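Local coordinates for protein putative NADH-flavin reductase (Streptococcus pneumoniae TIGR4, PDB 4R01) that probably binds NAD(P)H in a Rossmann-fold domain and may act as an NADH-flavin reductase, at residues A[153-158]-A[180-185]; A[160-165]-A[184-189]. All blocks are in the same frame, centred on the assembly; numbering follows the deposited sequence.

Interaction 1. Residues A[153-158]-A[180-185]; sequences VDFIPD and SQISYA
Phe155 and Tyr184 make the tight end of this contact: Tyr184 CE1 sits over the centre of the Phe155 ring, 3.4 Å from Phe155 CD2, with the ring planes at 40°. Pro157 CA stands over one face of the Tyr184 ring, 3.5 Å from its centroid, a CH-pi contact. The Phe155 ring also reaches Ile182, Phe155 CD1 lying 3.7 Å from Ile182 CG2. Behind this packing the backbones run parallel, strand axes at 13°, joined by four bonds, donor first: Asp154 N to Ser180 O, Ile182 N to Asp154 O (2.9 Å), Ile156 N to Ile182 O and Tyr184 N to Ile156 O. Val153 N extends the ladder to Ser180 OG at 3.1 Å.

Between the two strands, side chains on the Asp154 and Gln181 face touch less, meeting through their CB atoms, 3.8 Å apart. Asp154 OD2 forms a salt bridge with Lys129 of the second subunit, and Gln181 NE2 a hydrogen bond with Glu209 of its own chain. Beyond the strands, on the solvent side, a water bridges Pro157 O and Ala185 N. This is a two-stranded parallel sheet running into a helix N-terminus, where N-cap Ser183 caps Asp186 N, within an NAD(P)H-binding Rossmann-type domain.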
loop_
_atom_site.group_PDB
_atom_site.type_symbol
_atom_site.label_atom_id
_atom_site.label_comp_id
_atom_site.label_asym_id
_atom_site.label_seq_id
_atom_site.Cartn_x
_atom_site.Cartn_y
_atom_site.Cartn_z
ATOM N N VAL A 153 -11.209 -1.482 -8.149
ATOM C CA VAL A 153 -9.883 -1.732 -8.701
ATOM C C VAL A 153 -9.766 -3.172 -9.177
ATOM O O VAL A 153 -9.348 -3.436 -10.304
ATOM C CB VAL A 153 -8.783 -1.440 -7.668
ATOM C CG1 VAL A 153 -7.424 -1.881 -8.195
ATOM C CG2 VAL A 153 -8.782 0.036 -7.310
ATOM N N ASP A 154 -10.149 -4.101 -8.307
ATOM C CA ASP A 154 -10.180 -5.512 -8.656
ATOM C C ASP A 154 -11.593 -5.894 -9.093
ATOM O O ASP A 154 -12.494 -6.038 -8.267
ATOM C CB ASP A 154 -9.722 -6.371 -7.477
ATOM C CG ASP A 154 -9.367 -7.787 -7.891
ATOM O OD1 ASP A 154 -9.034 -8.001 -9.077
ATOM O OD2 ASP A 154 -9.411 -8.687 -7.028
ATOM N N PHE A 155 -11.803 -6.061 -10.377
ATOM C CA PHE A 155 -13.090 -6.347 -10.969
ATOM C C PHE A 155 -13.093 -7.791 -11.431
ATOM O O PHE A 155 -12.373 -8.170 -12.323
ATOM C CB PHE A 155 -13.278 -5.407 -12.150
ATOM C CG PHE A 155 -14.678 -5.202 -12.588
ATOM C CD1 PHE A 155 -15.732 -5.427 -11.754
ATOM C CD2 PHE A 155 -14.925 -4.775 -13.849
ATOM C CE1 PHE A 155 -17.010 -5.231 -12.172
ATOM C CE2 PHE A 155 -16.193 -4.564 -14.272
ATOM C CZ PHE A 155 -17.239 -4.789 -13.433
ATOM N N ILE A 156 -13.902 -8.605 -10.799
ATOM C CA ILE A 156 -13.804 -10.053 -10.963
ATOM C C ILE A 156 -15.039 -10.668 -11.627
ATOM O O ILE A 156 -16.133 -10.647 -11.058
ATOM C CB ILE A 156 -13.567 -10.738 -9.599
ATOM C CG1 ILE A 156 -12.388 -10.080 -8.875
ATOM C CG2 ILE A 156 -13.322 -12.224 -9.778
ATOM C CD1 ILE A 156 -12.389 -10.281 -7.373
ATOM N N PRO A 157 -14.856 -11.220 -12.842
ATOM C CA PRO A 157 -15.897 -11.825 -13.684
ATOM C C PRO A 157 -16.787 -12.831 -12.958
ATOM O O PRO A 157 -17.998 -12.631 -12.884
ATOM C CB PRO A 157 -15.091 -12.522 -14.780
ATOM C CG PRO A 157 -13.877 -11.694 -14.915
ATOM C CD PRO A 157 -13.543 -11.235 -13.515
ATOM N N ASP A 158 -16.199 -13.900 -12.437
ATOM C CA ASP A 158 -16.990 -14.935 -11.786
ATOM C C ASP A 158 -16.842 -14.878 -10.271
ATOM O O ASP A 158 -16.902 -15.903 -9.591
ATOM C CB ASP A 158 -16.597 -16.312 -12.315
ATOM C CG ASP A 158 -16.898 -16.469 -13.792
ATOM O OD1 ASP A 158 -18.090 -16.609 -14.141
ATOM O OD2 ASP A 158 -15.949 -16.442 -14.603
ATOM N N SER A 180 -10.425 -2.562 -2.393
ATOM C CA SER A 180 -11.332 -2.171 -3.464
ATOM C C SER A 180 -11.510 -3.311 -4.463
ATOM O O SER A 180 -10.698 -3.482 -5.373
ATOM C CB SER A 180 -10.818 -0.920 -4.176
ATOM O OG SER A 180 -11.655 -0.581 -5.267
ATOM N N GLN A 181 -12.569 -4.094 -4.280
ATOM C CA GLN A 181 -12.877 -5.200 -5.180
ATOM C C GLN A 181 -14.384 -5.334 -5.344
ATOM O O GLN A 181 -15.142 -4.889 -4.485
ATOM C CB GLN A 181 -12.289 -6.514 -4.660
ATOM C CG GLN A 181 -12.907 -6.982 -3.351
ATOM C CD GLN A 181 -12.424 -8.353 -2.925
ATOM O OE1 GLN A 181 -11.290 -8.515 -2.476
ATOM N NE2 GLN A 181 -13.290 -9.350 -3.057
ATOM N N ILE A 182 -14.814 -5.935 -6.449
ATOM C CA ILE A 182 -16.227 -6.257 -6.635
ATOM C C ILE A 182 -16.406 -7.296 -7.743
ATOM O O ILE A 182 -15.635 -7.340 -8.704
ATOM C CB ILE A 182 -17.069 -4.993 -6.956
ATOM C CG1 ILE A 182 -18.559 -5.267 -6.735
ATOM C CG2 ILE A 182 -16.797 -4.490 -8.371
ATOM C CD1 ILE A 182 -19.432 -4.038 -6.858
ATOM N N SER A 183 -17.414 -8.147 -7.587
ATOM C CA SER A 183 -17.732 -9.150 -8.596
ATOM C C SER A 183 -18.567 -8.530 -9.707
ATOM O O SER A 183 -19.184 -7.482 -9.513
ATOM C CB SER A 183 -18.481 -10.325 -7.971
ATOM O OG SER A 183 -19.742 -9.911 -7.477
ATOM N N TYR A 184 -18.583 -9.173 -10.870
ATOM C CA TYR A 184 -19.427 -8.719 -11.969
ATOM C C TYR A 184 -20.892 -8.765 -11.552
ATOM O O TYR A 184 -21.667 -7.872 -11.889
ATOM C CB TYR A 184 -19.199 -9.563 -13.225
ATOM C CG TYR A 184 -18.023 -9.115 -14.070
ATOM C CD1 TYR A 184 -16.939 -8.456 -13.499
ATOM C CD2 TYR A 184 -18.003 -9.340 -15.444
ATOM C CE1 TYR A 184 -15.864 -8.044 -14.267
ATOM C CE2 TYR A 184 -16.933 -8.929 -16.223
ATOM C CZ TYR A 184 -15.866 -8.281 -15.628
ATOM O OH TYR A 184 -14.798 -7.867 -16.394
ATOM N N ALA A 185 -21.256 -9.796 -10.797
ATOM C CA ALA A 185 -22.627 -9.958 -10.319
ATOM C C ALA A 185 -23.059 -8.803 -9.411
ATOM O O ALA A 185 -24.102 -8.188 -9.637
ATOM C CB ALA A 185 -22.776 -11.287 -9.593
HETATM O O HOH W 1 -19.758 -11.961 -10.755
#

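Interaction 2. Residues A[160-165]-A[184-189]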
loop_
_atom_site.group_PDB
_atom_site.type_symbol
_atom_site.label_atom_id
_atom_site.label_comp_id
_atom_site.label_asym_id
_atom_site.label_seq_id
_atom_site.Cartn_x
_atom_site.Cartn_y
_atom_site.Cartn_z
ATOM N N GLU A 160 -17.794 -14.064 -6.336
ATOM C CA GLU A 160 -18.960 -14.406 -5.533
ATOM C C GLU A 160 -19.967 -13.259 -5.486
ATOM O O GLU A 160 -19.601 -12.105 -5.261
ATOM C CB GLU A 160 -18.522 -14.791 -4.115
ATOM C CG GLU A 160 -19.656 -15.181 -3.177
ATOM C CD GLU A 160 -19.163 -15.599 -1.796
ATOM O OE1 GLU A 160 -17.933 -15.707 -1.603
ATOM O OE2 GLU A 160 -20.008 -15.810 -0.902
ATOM N N LYS A 161 -21.237 -13.584 -5.711
ATOM C CA LYS A 161 -22.311 -12.604 -5.593
ATOM C C LYS A 161 -22.679 -12.409 -4.126
ATOM O O LYS A 161 -23.467 -13.175 -3.569
ATOM C CB LYS A 161 -23.540 -13.044 -6.393
ATOM C CG LYS A 161 -24.682 -12.042 -6.371
ATOM C CD LYS A 161 -26.027 -12.727 -6.551
ATOM C CE LYS A 161 -26.350 -12.952 -8.023
ATOM N NZ LYS A 161 -27.296 -14.091 -8.225
ATOM N N THR A 162 -22.101 -11.388 -3.499
ATOM C CA THR A 162 -22.329 -11.138 -2.078
ATOM C C THR A 162 -23.676 -10.472 -1.834
ATOM O O THR A 162 -24.333 -10.734 -0.829
ATOM C CB THR A 162 -21.223 -10.252 -1.473
ATOM O OG1 THR A 162 -21.430 -8.889 -1.862
ATOM C CG2 THR A 162 -19.855 -10.713 -1.944
ATOM N N GLY A 163 -24.077 -9.604 -2.755
ATOM C CA GLY A 163 -25.326 -8.879 -2.623
ATOM C C GLY A 163 -25.179 -7.579 -1.854
ATOM O O GLY A 163 -26.100 -6.763 -1.821
ATOM N N ASN A 164 -24.021 -7.383 -1.234
ATOM C CA ASN A 164 -23.765 -6.171 -0.465
ATOM C C ASN A 164 -22.649 -5.336 -1.077
ATOM O O ASN A 164 -21.472 -5.683 -0.980
ATOM C CB ASN A 164 -23.421 -6.517 0.983
ATOM C CG ASN A 164 -24.562 -7.207 1.704
ATOM O OD1 ASN A 164 -24.382 -8.269 2.299
ATOM N ND2 ASN A 164 -25.745 -6.605 1.653
ATOM N N TYR A 165 -23.025 -4.229 -1.706
ATOM C CA TYR A 165 -22.054 -3.354 -2.344
ATOM C C TYR A 165 -22.084 -1.963 -1.722
ATOM O O TYR A 165 -22.976 -1.640 -0.937
ATOM C CB TYR A 165 -22.321 -3.265 -3.851
ATOM C CG TYR A 165 -23.569 -2.484 -4.199
ATOM C CD1 TYR A 165 -24.817 -3.092 -4.192
ATOM C CD2 TYR A 165 -23.499 -1.137 -4.530
ATOM C CE1 TYR A 165 -25.959 -2.381 -4.503
ATOM C CE2 TYR A 165 -24.636 -0.418 -4.843
ATOM C CZ TYR A 165 -25.862 -1.045 -4.828
ATOM O OH TYR A 165 -26.996 -0.332 -5.139
ATOM N N TYR A 184 -18.583 -9.173 -10.870
ATOM C CA TYR A 184 -19.427 -8.719 -11.969
ATOM C C TYR A 184 -20.892 -8.765 -11.552
ATOM O O TYR A 184 -21.667 -7.872 -11.889
ATOM C CB TYR A 184 -19.199 -9.563 -13.225
ATOM C CG TYR A 184 -18.023 -9.115 -14.070
ATOM C CD1 TYR A 184 -16.939 -8.456 -13.499
ATOM C CD2 TYR A 184 -18.003 -9.340 -15.444
ATOM C CE1 TYR A 184 -15.864 -8.044 -14.267
ATOM C CE2 TYR A 184 -16.933 -8.929 -16.223
ATOM C CZ TYR A 184 -15.866 -8.281 -15.628
ATOM O OH TYR A 184 -14.798 -7.867 -16.394
ATOM N N ALA A 185 -21.256 -9.796 -10.797
ATOM C CA ALA A 185 -22.627 -9.958 -10.319
ATOM C C ALA A 185 -23.059 -8.803 -9.411
ATOM O O ALA A 185 -24.102 -8.188 -9.637
ATOM C CB ALA A 185 -22.776 -11.287 -9.593
ATOM N N ASP A 186 -22.259 -8.508 -8.390
ATOM C CA ASP A 186 -22.572 -7.411 -7.474
ATOM C C ASP A 186 -22.580 -6.061 -8.193
ATOM O O ASP A 186 -23.381 -5.182 -7.867
ATOM C CB ASP A 186 -21.578 -7.383 -6.310
ATOM C CG ASP A 186 -21.864 -8.455 -5.273
ATOM O OD1 ASP A 186 -23.053 -8.786 -5.071
ATOM O OD2 ASP A 186 -20.905 -8.966 -4.658
ATOM N N TYR A 187 -21.693 -5.907 -9.173
ATOM C CA TYR A 187 -21.620 -4.689 -9.973
ATOM C C TYR A 187 -22.902 -4.490 -10.779
ATOM O O TYR A 187 -23.428 -3.379 -10.858
ATOM C CB TYR A 187 -20.406 -4.739 -10.904
ATOM C CG TYR A 187 -20.285 -3.575 -11.863
ATOM C CD1 TYR A 187 -19.617 -2.414 -11.496
ATOM C CD2 TYR A 187 -20.818 -3.647 -13.145
ATOM C CE1 TYR A 187 -19.497 -1.350 -12.374
ATOM C CE2 TYR A 187 -20.704 -2.593 -14.027
ATOM C CZ TYR A 187 -20.043 -1.448 -13.639
ATOM O OH TYR A 187 -19.931 -0.398 -14.523
ATOM N N ALA A 188 -23.398 -5.572 -11.373
ATOM C CA ALA A 188 -24.642 -5.523 -12.135
ATOM C C ALA A 188 -25.795 -5.086 -11.240
ATOM O O ALA A 188 -26.632 -4.279 -11.642
ATOM C CB ALA A 188 -24.942 -6.878 -12.768
ATOM N N ILE A 189 -25.825 -5.618 -10.023
ATOM C CA ILE A 189 -26.850 -5.252 -9.052
ATOM C C ILE A 189 -26.841 -3.748 -8.795
ATOM O O ILE A 189 -27.886 -3.099 -8.827
ATOM C CB ILE A 189 -26.660 -6.003 -7.719
ATOM C CG1 ILE A 189 -26.844 -7.508 -7.929
ATOM C CG2 ILE A 189 -27.633 -5.490 -6.671
ATOM C CD1 ILE A 189 -26.730 -8.321 -6.658
#
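Asp186 reaches from the first turn of helix 184-196 into the bend of loop 160-165, where Thr162 and Gly163 grip both its carboxylate oxygens. The Asp186 and Thr162 side chains cross at about a right angle. Two donors converge on OD2: Thr162 N, at 2.9 Å from Asp186 OD2 on the syn side and 16° out of the carboxylate plane, and Thr162 OG1, at 2.8 Å from Asp186 OD2 but well above that plane, 47° out of it. Gly163 N meets Asp186 OD1 at 2.7 Å, again on the syn side. Three donors from different directions thus restrict rotation of the carboxylate and would be expected to favour its ionised form.

Thr162 OG1 has a second role, accepting Asn164 N at 3.1 Å in an ST turn. Gly163 continues the bend with positive phi (88°), a backbone shape suited to glycine, since a beta carbon would collide with the carbonyl oxygen of Thr162.

Apolar contacts flank this polar centre. Lys161 lays the base of its side chain against the helix, CB 3.7 Å from Ala185 CB, while the outer part of the lysine side chain turns from the helix. Further along the helix, Tyr165 crosses Ile189 obliquely, its CE1 4.1 Å from Ile189 CG2; the Tyr165 hydroxyl is hydrogen-bonded to Asp193 on the same helix. An aspartate carboxylate in a helix's first turn thus accepts the N-H groups of Thr162 and Gly163 at an ST turn, in the loop before strand 165-168, the edge strand within this chain of the Rossmann-type sheet.

Interactions 1 and 2 lie with their centres about 8 Å apart and share Tyr184 and Ala185, where strand 181-183 passes into helix 184-196. Ser183 ties them together: its OG is 3.1 Å from Glu160 O, a probable hydrogen bond, and also caps Asp186 N. On another side of the helix, Phe155 CZ packs 3.6 Å from Tyr187 CG, the two rings meeting edge-to-face. The helix start is therefore held by the 153-158 strand segment and by the 160-165 loop. Interaction 1 is largely buried and borders the second subunit, whereas interaction 2 lies nearer the surface. No cofactor is among the groups described, so the relation of either contact to the NAD(P)H site stays undetermined.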